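Local coordinates for penicillin-binding protein 2B (Streptococcus pneumoniae, PDB 2WAD) that probably forms the peptide cross-links between glycan strands of peripheral cell-wall peptidoglycan as a penicillin-binding transpeptidase of the elongasome, at residues A[432-443]-A[590-600]; A[603-612]-A[663-674]. One frame throughout, in Å; residues are numbered along the deposited sequence.

Contact 1 of 2, residues A[432-443]-A[590-600]; sequences FPITAVEALEYS and QVSHGTSPLTT. Unlike the reference sequence in segment 432-443: Glu438 (reference Gln). Unlike the reference sequence in segment 590-600: Ser592 (reference Ala), Pro597 (reference Gly).
Glu441 and Tyr442, in the last turn of helix 436-442, meet the loop that leaves helix 578-593 in the penicillin-binding transpeptidase fold. The helix finishes in a Schellman motif with Ser443 as the C-prime residue. Ser443 OG bonds to Lys615 and to Ser386, the probable acylated serine, an arrangement consistent with the SxN motif of the family.

Polar contacts centre on Glu441. With CG anti to the backbone N (chi1 179°) and the chain extended beyond it, the carboxylate reaches the loop, where Thr599 OG1 gives a hydrogen bond of 2.6 Å to Glu441 OE2 on its anti lone pair. That hydroxyl also accepts from Ser596 N. A water donates to Glu441 OE2 and accepts from Thr595 N, so this buried oxygen has two donors. Farther back, the Glu441 carbonyl takes a bent bond from Thr600 N (N to O 3.3 Å, 141° at the hydrogen). An ST turn, Leu598 N to Ser596 OG, shapes this part of the loop.

Apolar packing lies beside this network. Leu598 CB sits over one face of the Tyr442 ring in a CH-pi contact, 3.9 Å from the centroid, while Glu438 O lies over the rim of the opposite face. Leu598 CD1 reaches on to Phe432 CZ.

On the helix side, a methyl meets a backbone carbonyl: Val591 CG2 lies 3.4 Å from Leu440 O.

Contact 2 of 2, residues A[603-612]-A[663-674]; sequences AFSDGATVSI and PAIARDIINLYN. Unlike the reference sequence in segment 603-612: Asp606 (reference Asn), Thr609 (reference Leu). Unlike the reference sequence in segment 663-674: Ala664 (reference Ser), Asn674 (reference Gln).
Phe604 and Pro663 pack together where the loop 603-612, leading into strand 613-616, runs alongside helix 661-676, the C-terminal helix that lies against the central antiparallel sheet of the transpeptidase domain.

The apolar contacts run along the sheet-facing side of the helix. Pro663 CB stands over one face of the Phe604 ring in a CH-pi contact, 3.9 Å from the centroid and 14° off the normal, and Ala666 CB comes in at the ring edge. Farther along, Ile612 CD1 and Ile670 CG2 meet tip to tip at 4.0 Å, with Val610 CG2 crossing onto the same methyl at about a right angle. Ile670 also packs on Ala636 and Ala638 of strand 634-638, joined by Phe604 at the first and Val610 at the second.

The polar contacts come from three helix side chains, Arg667, Asn671 and Asn674, which meet loop carbonyls and Thr609. Arg667 bends at chi3 (73°), which brings NH1 to Ala603 O at 2.9 Å, slightly out of the guanidinium plane, while Asp606 O lies over one face of the group. Its NE and NH2 both grip Asp668 OD2 side-on, a salt bridge within the helix; Asp668 OD1 has Tyr327 OH of helix 314-334 as a further partner.

Asn671 uses both ends of its amide at the end of the type II turn Ser605 to Ala608. ND2 donates to Gly607 O at 3.1 Å, and OD1 receives Thr609 N (3.0 Å), just past the turn, and Thr609 OG1 from the same face of its plane. Thr609 OG1 in turn accepts from Asn674 ND2 at 3.1 Å, and Asn674 OD1 takes Met679 N.

Two donors on OD1 and one acceptor for ND2 fix which way round the Asn671 amide lies, while the Asp668 carboxylate, taking both NE and NH2, would offset the arginine charge and hold its guanidinium group in place.

Both contacts belong to the transpeptidase domain and come in series along the chain: residues 432-443 pair with 590-600 before 603-612 pair with 663-674. Their centres are about 19 Å apart. Helix 578-593 and the chain that follows it join them, running from contact 1 into contact 2 and on to strand 613-616, an edge strand of the six-stranded sheet. They touch directly through Ser592, whose O and OG probably bond to Ser605 OG and Ile612 O. This one continuous run therefore borders helix 436-442, which Ser443 follows, and the C-terminal helix 661-676, then delivers Lys615 next to Ser443 and the probable nucleophile, Ser386.

Contact 1 of 2, residues A[432-443]-A[590-600]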
loop_
_atom_site.group_PDB
_atom_site.type_symbol
_atom_site.label_atom_id
_atom_site.label_comp_id
_atom_site.label_asym_id
_atom_site.label_seq_id
_atom_site.Cartn_x
_atom_site.Cartn_y
_atom_site.Cartn_z
ATOM N N PHE A 432 30.483 -24.493 -25.237
ATOM C CA PHE A 432 29.583 -24.869 -26.309
ATOM C C PHE A 432 28.787 -23.663 -26.786
ATOM O O PHE A 432 28.599 -22.693 -26.053
ATOM C CB PHE A 432 28.650 -26.011 -25.860
ATOM C CG PHE A 432 27.841 -25.686 -24.643
ATOM C CD1 PHE A 432 28.294 -26.041 -23.376
ATOM C CD2 PHE A 432 26.639 -24.995 -24.755
ATOM C CE1 PHE A 432 27.565 -25.720 -22.232
ATOM C CE2 PHE A 432 25.897 -24.672 -23.618
ATOM C CZ PHE A 432 26.376 -25.021 -22.349
ATOM N N PRO A 433 28.322 -23.721 -28.036
ATOM C CA PRO A 433 27.492 -22.660 -28.587
ATOM C C PRO A 433 26.106 -22.663 -27.948
ATOM O O PRO A 433 25.599 -23.728 -27.568
ATOM C CB PRO A 433 27.423 -22.994 -30.079
ATOM C CG PRO A 433 27.667 -24.474 -30.148
ATOM C CD PRO A 433 28.495 -24.859 -28.952
ATOM N N ILE A 434 25.537 -21.465 -27.809
ATOM C CA ILE A 434 24.255 -21.246 -27.145
ATOM C C ILE A 434 23.550 -20.017 -27.752
ATOM O O ILE A 434 24.140 -18.947 -27.883
ATOM C CB ILE A 434 24.467 -21.139 -25.597
ATOM C CG1 ILE A 434 23.153 -21.323 -24.857
ATOM C CG2 ILE A 434 25.108 -19.816 -25.168
ATOM C CD1 ILE A 434 23.323 -21.426 -23.339
ATOM N N THR A 435 22.297 -20.189 -28.164
ATOM C CA THR A 435 21.444 -19.100 -28.634
ATOM C C THR A 435 20.773 -18.356 -27.479
ATOM O O THR A 435 20.932 -18.698 -26.306
ATOM C CB THR A 435 20.309 -19.619 -29.541
ATOM O OG1 THR A 435 19.415 -20.455 -28.784
ATOM C CG2 THR A 435 20.849 -20.367 -30.781
ATOM N N ALA A 436 20.010 -17.320 -27.809
ATOM C CA ALA A 436 19.406 -16.496 -26.760
ATOM C C ALA A 436 18.299 -17.306 -26.063
ATOM O O ALA A 436 18.166 -17.277 -24.837
ATOM C CB ALA A 436 18.883 -15.194 -27.344
ATOM N N VAL A 437 17.561 -18.070 -26.857
ATOM C CA VAL A 437 16.500 -18.954 -26.367
ATOM C C VAL A 437 17.076 -19.970 -25.375
ATOM O O VAL A 437 16.499 -20.181 -24.315
ATOM C CB VAL A 437 15.833 -19.696 -27.537
ATOM C CG1 VAL A 437 14.808 -20.729 -27.039
ATOM C CG2 VAL A 437 15.191 -18.720 -28.545
ATOM N N GLU A 438 18.238 -20.543 -25.712
ATOM C CA GLU A 438 18.878 -21.600 -24.942
ATOM C C GLU A 438 19.550 -21.031 -23.709
ATOM O O GLU A 438 19.562 -21.679 -22.653
ATOM C CB GLU A 438 19.937 -22.350 -25.786
ATOM C CG GLU A 438 19.375 -23.360 -26.823
ATOM C CD GLU A 438 20.393 -23.683 -27.939
ATOM O OE1 GLU A 438 21.528 -23.167 -27.895
ATOM O OE2 GLU A 438 20.069 -24.442 -28.872
ATOM N N ALA A 439 20.125 -19.836 -23.859
ATOM C CA ALA A 439 20.572 -19.075 -22.703
ATOM C C ALA A 439 19.497 -18.943 -21.628
ATOM O O ALA A 439 19.769 -19.065 -20.439
ATOM C CB ALA A 439 21.103 -17.693 -23.105
ATOM N N LEU A 440 18.272 -18.676 -22.039
ATOM C CA LEU A 440 17.178 -18.606 -21.068
ATOM C C LEU A 440 16.817 -20.003 -20.548
ATOM O O LEU A 440 16.658 -20.202 -19.332
ATOM C CB LEU A 440 15.974 -17.879 -21.674
ATOM C CG LEU A 440 16.137 -16.356 -21.846
ATOM C CD1 LEU A 440 15.034 -15.720 -22.666
ATOM C CD2 LEU A 440 16.212 -15.632 -20.512
ATOM N N GLU A 441 16.736 -20.966 -21.470
ATOM C CA GLU A 441 16.383 -22.355 -21.120
ATOM C C GLU A 441 17.310 -22.959 -20.065
ATOM O O GLU A 441 16.826 -23.593 -19.113
ATOM C CB GLU A 441 16.312 -23.262 -22.350
ATOM C CG GLU A 441 15.972 -24.718 -22.041
ATOM C CD GLU A 441 15.876 -25.597 -23.298
ATOM O OE1 GLU A 441 16.038 -25.077 -24.424
ATOM O OE2 GLU A 441 15.633 -26.818 -23.162
ATOM N N TYR A 442 18.614 -22.698 -20.217
ATOM C CA TYR A 442 19.654 -23.229 -19.334
ATOM C C TYR A 442 20.083 -22.318 -18.191
ATOM O O TYR A 442 20.808 -22.737 -17.277
ATOM C CB TYR A 442 20.912 -23.573 -20.129
ATOM C CG TYR A 442 20.709 -24.376 -21.384
ATOM C CD1 TYR A 442 19.594 -25.190 -21.558
ATOM C CD2 TYR A 442 21.657 -24.333 -22.403
ATOM C CE1 TYR A 442 19.419 -25.922 -22.735
ATOM C CE2 TYR A 442 21.496 -25.068 -23.567
ATOM C CZ TYR A 442 20.376 -25.851 -23.737
ATOM O OH TYR A 442 20.244 -26.560 -24.922
ATOM N N SER A 443 19.624 -21.072 -18.236
ATOM C CA SER A 443 20.034 -20.064 -17.265
ATOM C C SER A 443 21.532 -19.810 -17.339
ATOM O O SER A 443 22.224 -19.818 -16.327
ATOM C CB SER A 443 19.592 -20.417 -15.837
ATOM O OG SER A 443 19.479 -19.247 -15.020
ATOM N N GLN A 590 10.554 -22.904 -23.426
ATOM C CA GLN A 590 11.500 -24.011 -23.349
ATOM C C GLN A 590 12.060 -24.264 -21.940
ATOM O O GLN A 590 12.506 -25.367 -21.636
ATOM C CB GLN A 590 12.621 -23.812 -24.390
ATOM C CG GLN A 590 12.138 -23.931 -25.870
ATOM C CD GLN A 590 13.258 -23.975 -26.923
ATOM O OE1 GLN A 590 14.429 -24.252 -26.632
ATOM N NE2 GLN A 590 12.893 -23.673 -28.163
ATOM N N VAL A 591 12.064 -23.248 -21.085
ATOM C CA VAL A 591 12.449 -23.416 -19.690
ATOM C C VAL A 591 11.535 -24.480 -19.076
ATOM O O VAL A 591 11.960 -25.245 -18.204
ATOM C CB VAL A 591 12.233 -22.095 -18.897
ATOM C CG1 VAL A 591 12.169 -22.348 -17.394
ATOM C CG2 VAL A 591 13.324 -21.078 -19.226
ATOM N N SER A 592 10.278 -24.510 -19.517
ATOM C CA SER A 592 9.289 -25.394 -18.906
ATOM C C SER A 592 8.920 -26.605 -19.770
ATOM O O SER A 592 8.233 -27.490 -19.283
ATOM C CB SER A 592 8.013 -24.651 -18.532
ATOM O OG SER A 592 7.458 -24.018 -19.671
ATOM N N HIS A 593 9.363 -26.643 -21.026
ATOM C CA HIS A 593 8.972 -27.700 -21.962
ATOM C C HIS A 593 10.170 -28.406 -22.583
ATOM O O HIS A 593 9.993 -29.362 -23.339
ATOM C CB HIS A 593 8.035 -27.191 -23.068
ATOM C CG HIS A 593 6.690 -26.739 -22.566
ATOM N ND1 HIS A 593 6.487 -25.520 -21.948
ATOM C CD2 HIS A 593 5.480 -27.341 -22.608
ATOM C CE1 HIS A 593 5.213 -25.401 -21.620
ATOM N NE2 HIS A 593 4.582 -26.496 -21.997
ATOM N N GLY A 594 11.379 -27.937 -22.276
ATOM C CA GLY A 594 12.590 -28.463 -22.909
ATOM C C GLY A 594 12.966 -29.892 -22.536
ATOM O O GLY A 594 12.494 -30.437 -21.544
ATOM N N THR A 595 13.859 -30.493 -23.313
ATOM C CA THR A 595 14.245 -31.883 -23.065
ATOM C C THR A 595 15.751 -32.074 -22.968
ATOM O O THR A 595 16.256 -33.177 -23.182
ATOM C CB THR A 595 13.726 -32.805 -24.168
ATOM O OG1 THR A 595 14.255 -32.360 -25.424
ATOM C CG2 THR A 595 12.180 -32.780 -24.215
ATOM N N SER A 596 16.462 -31.007 -22.617
ATOM C CA SER A 596 17.913 -31.071 -22.447
ATOM C C SER A 596 18.247 -31.434 -20.993
ATOM O O SER A 596 17.488 -31.142 -20.067
ATOM C CB SER A 596 18.529 -29.726 -22.858
ATOM O OG SER A 596 19.860 -29.544 -22.390
ATOM N N PRO A 597 19.401 -32.072 -20.777
ATOM C CA PRO A 597 19.855 -32.190 -19.392
ATOM C C PRO A 597 20.034 -30.824 -18.696
ATOM O O PRO A 597 20.117 -30.774 -17.459
ATOM C CB PRO A 597 21.184 -32.947 -19.489
ATOM C CG PRO A 597 21.390 -33.268 -20.950
ATOM C CD PRO A 597 20.308 -32.674 -21.774
ATOM N N LEU A 598 20.038 -29.732 -19.465
ATOM C CA LEU A 598 20.238 -28.396 -18.895
ATOM C C LEU A 598 18.947 -27.594 -18.775
ATOM O O LEU A 598 18.966 -26.458 -18.304
ATOM C CB LEU A 598 21.284 -27.576 -19.681
ATOM C CG LEU A 598 22.673 -28.205 -19.743
ATOM C CD1 LEU A 598 23.613 -27.407 -20.641
ATOM C CD2 LEU A 598 23.254 -28.384 -18.349
ATOM N N THR A 599 17.840 -28.162 -19.238
ATOM C CA THR A 599 16.556 -27.521 -19.068
ATOM C C THR A 599 16.283 -27.331 -17.578
ATOM O O THR A 599 16.360 -28.287 -16.793
ATOM C CB THR A 599 15.439 -28.357 -19.688
ATOM O OG1 THR A 599 15.602 -28.360 -21.112
ATOM C CG2 THR A 599 14.071 -27.737 -19.333
ATOM N N THR A 600 15.966 -26.099 -17.188
ATOM C CA THR A 600 15.913 -25.762 -15.772
ATOM C C THR A 600 14.510 -25.797 -15.166
ATOM O O THR A 600 14.368 -25.818 -13.941
ATOM C CB THR A 600 16.487 -24.352 -15.501
ATOM O OG1 THR A 600 15.811 -23.398 -16.336
ATOM C CG2 THR A 600 18.014 -24.314 -15.769
HETATM O O HOH W 1 15.799 -20.906 -16.472
HETATM O O HOH W 2 15.117 -28.530 -25.071
#

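Contact 2 of 2, residues A[603-612]-A[663-674]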
loop_
_atom_site.group_PDB
_atom_site.type_symbol
_atom_site.label_atom_id
_atom_site.label_comp_id
_atom_site.label_asym_id
_atom_site.label_seq_id
_atom_site.Cartn_x
_atom_site.Cartn_y
_atom_site.Cartn_z
ATOM N N ALA A 603 9.767 -28.563 -13.780
ATOM C CA ALA A 603 8.831 -28.574 -12.646
ATOM C C ALA A 603 7.578 -27.706 -12.833
ATOM O O ALA A 603 6.527 -28.022 -12.247
ATOM C CB ALA A 603 9.530 -28.263 -11.309
ATOM N N PHE A 604 7.693 -26.645 -13.638
ATOM C CA PHE A 604 6.556 -25.782 -14.016
ATOM C C PHE A 604 5.412 -26.571 -14.677
ATOM O O PHE A 604 4.251 -26.248 -14.463
ATOM C CB PHE A 604 6.946 -24.680 -15.027
ATOM C CG PHE A 604 7.636 -23.479 -14.433
ATOM C CD1 PHE A 604 7.040 -22.749 -13.421
ATOM C CD2 PHE A 604 8.872 -23.062 -14.927
ATOM C CE1 PHE A 604 7.653 -21.629 -12.869
ATOM C CE2 PHE A 604 9.504 -21.922 -14.394
ATOM C CZ PHE A 604 8.895 -21.206 -13.355
ATOM N N SER A 605 5.747 -27.536 -15.531
ATOM C CA SER A 605 4.745 -28.250 -16.335
ATOM C C SER A 605 4.220 -29.506 -15.651
ATOM O O SER A 605 3.211 -30.053 -16.084
ATOM C CB SER A 605 5.325 -28.687 -17.680
ATOM O OG SER A 605 6.026 -27.637 -18.308
ATOM N N ASP A 606 4.896 -29.949 -14.594
ATOM C CA ASP A 606 4.584 -31.222 -13.932
ATOM C C ASP A 606 3.279 -31.153 -13.136
ATOM O O ASP A 606 3.262 -30.703 -11.985
ATOM C CB ASP A 606 5.749 -31.642 -13.027
ATOM C CG ASP A 606 5.534 -32.998 -12.360
ATOM O OD1 ASP A 606 4.489 -33.652 -12.596
ATOM O OD2 ASP A 606 6.431 -33.415 -11.590
ATOM N N GLY A 607 2.190 -31.605 -13.749
ATOM C CA GLY A 607 0.862 -31.448 -13.164
ATOM C C GLY A 607 0.201 -30.114 -13.497
ATOM O O GLY A 607 -0.810 -29.750 -12.899
ATOM N N ALA A 608 0.760 -29.398 -14.469
ATOM C CA ALA A 608 0.170 -28.166 -15.003
ATOM C C ALA A 608 -1.135 -28.386 -15.771
ATOM O O ALA A 608 -1.162 -29.182 -16.715
ATOM C CB ALA A 608 1.173 -27.451 -15.898
ATOM N N THR A 609 -2.195 -27.662 -15.393
ATOM C CA THR A 609 -3.505 -27.810 -16.039
ATOM C C THR A 609 -3.694 -26.878 -17.242
ATOM O O THR A 609 -4.645 -27.033 -18.006
ATOM C CB THR A 609 -4.691 -27.667 -15.042
ATOM O OG1 THR A 609 -4.767 -26.323 -14.538
ATOM C CG2 THR A 609 -4.536 -28.609 -13.877
ATOM N N VAL A 610 -2.792 -25.906 -17.392
ATOM C CA VAL A 610 -2.658 -25.102 -18.608
ATOM C C VAL A 610 -1.173 -25.020 -18.928
ATOM O O VAL A 610 -0.337 -25.260 -18.053
ATOM C CB VAL A 610 -3.161 -23.630 -18.433
ATOM C CG1 VAL A 610 -4.685 -23.558 -18.442
ATOM C CG2 VAL A 610 -2.558 -22.991 -17.185
ATOM N N SER A 611 -0.859 -24.681 -20.174
ATOM C CA SER A 611 0.515 -24.480 -20.607
ATOM C C SER A 611 1.130 -23.264 -19.904
ATOM O O SER A 611 0.603 -22.161 -19.987
ATOM C CB SER A 611 0.549 -24.281 -22.118
ATOM O OG SER A 611 1.870 -23.982 -22.544
ATOM N N ILE A 612 2.250 -23.490 -19.227
ATOM C CA ILE A 612 2.946 -22.510 -18.410
ATOM C C ILE A 612 4.315 -22.203 -19.020
ATOM O O ILE A 612 5.047 -23.125 -19.419
ATOM C CB ILE A 612 3.145 -23.059 -16.972
ATOM C CG1 ILE A 612 1.778 -23.269 -16.314
ATOM C CG2 ILE A 612 3.987 -22.086 -16.156
ATOM C CD1 ILE A 612 1.819 -23.733 -14.911
ATOM N N PRO A 663 9.481 -22.871 -8.719
ATOM C CA PRO A 663 8.623 -23.200 -9.857
ATOM C C PRO A 663 7.365 -23.963 -9.443
ATOM O O PRO A 663 6.304 -23.768 -10.038
ATOM C CB PRO A 663 9.512 -24.115 -10.711
ATOM C CG PRO A 663 10.941 -23.708 -10.336
ATOM C CD PRO A 663 10.891 -23.278 -8.919
ATOM N N ALA A 664 7.460 -24.802 -8.411
ATOM C CA ALA A 664 6.316 -25.633 -8.007
ATOM C C ALA A 664 5.272 -24.762 -7.314
ATOM O O ALA A 664 4.062 -24.933 -7.498
ATOM C CB ALA A 664 6.768 -26.782 -7.089
ATOM N N ILE A 665 5.732 -23.810 -6.518
ATOM C CA ILE A 665 4.805 -22.839 -5.933
ATOM C C ILE A 665 4.109 -22.024 -7.023
ATOM O O ILE A 665 2.883 -21.936 -7.033
ATOM C CB ILE A 665 5.488 -21.912 -4.903
ATOM C CG1 ILE A 665 6.015 -22.741 -3.725
ATOM C CG2 ILE A 665 4.498 -20.862 -4.403
ATOM C CD1 ILE A 665 7.084 -22.022 -2.905
ATOM N N ALA A 666 4.888 -21.482 -7.961
ATOM C CA ALA A 666 4.352 -20.731 -9.104
ATOM C C ALA A 666 3.292 -21.536 -9.872
ATOM O O ALA A 666 2.214 -21.049 -10.210
ATOM C CB ALA A 666 5.515 -20.304 -10.056
ATOM N N ARG A 667 3.613 -22.782 -10.177
ATOM C CA ARG A 667 2.692 -23.677 -10.879
ATOM C C ARG A 667 1.419 -23.881 -10.081
ATOM O O ARG A 667 0.313 -23.854 -10.622
ATOM C CB ARG A 667 3.411 -25.024 -11.016
ATOM C CG ARG A 667 2.545 -26.153 -11.592
ATOM C CD ARG A 667 3.252 -27.472 -11.330
ATOM N NE ARG A 667 3.154 -27.811 -9.908
ATOM C CZ ARG A 667 4.051 -28.540 -9.259
ATOM N NH1 ARG A 667 5.122 -28.972 -9.912
ATOM N NH2 ARG A 667 3.879 -28.825 -7.968
ATOM N N ASP A 668 1.568 -24.136 -8.785
ATOM C CA ASP A 668 0.402 -24.472 -7.983
ATOM C C ASP A 668 -0.482 -23.242 -7.797
ATOM O O ASP A 668 -1.692 -23.392 -7.606
ATOM C CB ASP A 668 0.798 -24.994 -6.607
ATOM C CG ASP A 668 1.347 -26.410 -6.638
ATOM O OD1 ASP A 668 1.802 -26.857 -5.571
ATOM O OD2 ASP A 668 1.364 -27.066 -7.696
ATOM N N ILE A 669 0.112 -22.049 -7.782
ATOM C CA ILE A 669 -0.701 -20.833 -7.771
ATOM C C ILE A 669 -1.447 -20.690 -9.089
ATOM O O ILE A 669 -2.612 -20.292 -9.105
ATOM C CB ILE A 669 0.101 -19.538 -7.488
ATOM C CG1 ILE A 669 0.601 -19.517 -6.040
ATOM C CG2 ILE A 669 -0.764 -18.291 -7.749
ATOM C CD1 ILE A 669 1.751 -18.529 -5.778
ATOM N N ILE A 670 -0.776 -21.000 -10.195
ATOM C CA ILE A 670 -1.447 -20.937 -11.488
ATOM C C ILE A 670 -2.603 -21.941 -11.562
ATOM O O ILE A 670 -3.695 -21.590 -12.021
ATOM C CB ILE A 670 -0.448 -21.033 -12.671
ATOM C CG1 ILE A 670 0.398 -19.748 -12.699
ATOM C CG2 ILE A 670 -1.167 -21.186 -14.028
ATOM C CD1 ILE A 670 1.402 -19.680 -13.801
ATOM N N ASN A 671 -2.377 -23.177 -11.121
ATOM C CA ASN A 671 -3.434 -24.194 -11.151
ATOM C C ASN A 671 -4.565 -23.742 -10.233
ATOM O O ASN A 671 -5.731 -23.927 -10.550
ATOM C CB ASN A 671 -2.940 -25.547 -10.625
ATOM C CG ASN A 671 -2.105 -26.314 -11.622
ATOM O OD1 ASN A 671 -2.151 -26.052 -12.816
ATOM N ND2 ASN A 671 -1.385 -27.329 -11.134
ATOM N N LEU A 672 -4.232 -23.167 -9.079
ATOM C CA LEU A 672 -5.282 -22.724 -8.152
ATOM C C LEU A 672 -6.178 -21.716 -8.841
ATOM O O LEU A 672 -7.405 -21.791 -8.764
ATOM C CB LEU A 672 -4.713 -22.137 -6.865
ATOM C CG LEU A 672 -4.340 -23.138 -5.763
ATOM C CD1 LEU A 672 -3.426 -22.531 -4.700
ATOM C CD2 LEU A 672 -5.573 -23.802 -5.118
ATOM N N TYR A 673 -5.553 -20.779 -9.547
ATOM C CA TYR A 673 -6.301 -19.763 -10.278
ATOM C C TYR A 673 -7.174 -20.315 -11.395
ATOM O O TYR A 673 -8.310 -19.860 -11.577
ATOM C CB TYR A 673 -5.361 -18.718 -10.878
ATOM C CG TYR A 673 -6.122 -17.542 -11.439
ATOM C CD1 TYR A 673 -6.819 -16.679 -10.601
ATOM C CD2 TYR A 673 -6.165 -17.304 -12.807
ATOM C CE1 TYR A 673 -7.542 -15.598 -11.114
ATOM C CE2 TYR A 673 -6.848 -16.218 -13.322
ATOM C CZ TYR A 673 -7.536 -15.367 -12.470
ATOM O OH TYR A 673 -8.238 -14.307 -12.979
ATOM N N ASN A 674 -6.622 -21.251 -12.163
ATOM C CA ASN A 674 -7.360 -21.917 -13.239
ATOM C C ASN A 674 -8.616 -22.655 -12.775
ATOM O O ASN A 674 -9.654 -22.572 -13.408
ATOM C CB ASN A 674 -6.481 -22.886 -14.029
ATOM C CG ASN A 674 -7.147 -23.316 -15.325
ATOM O OD1 ASN A 674 -7.762 -22.495 -16.009
ATOM N ND2 ASN A 674 -7.046 -24.599 -15.663
#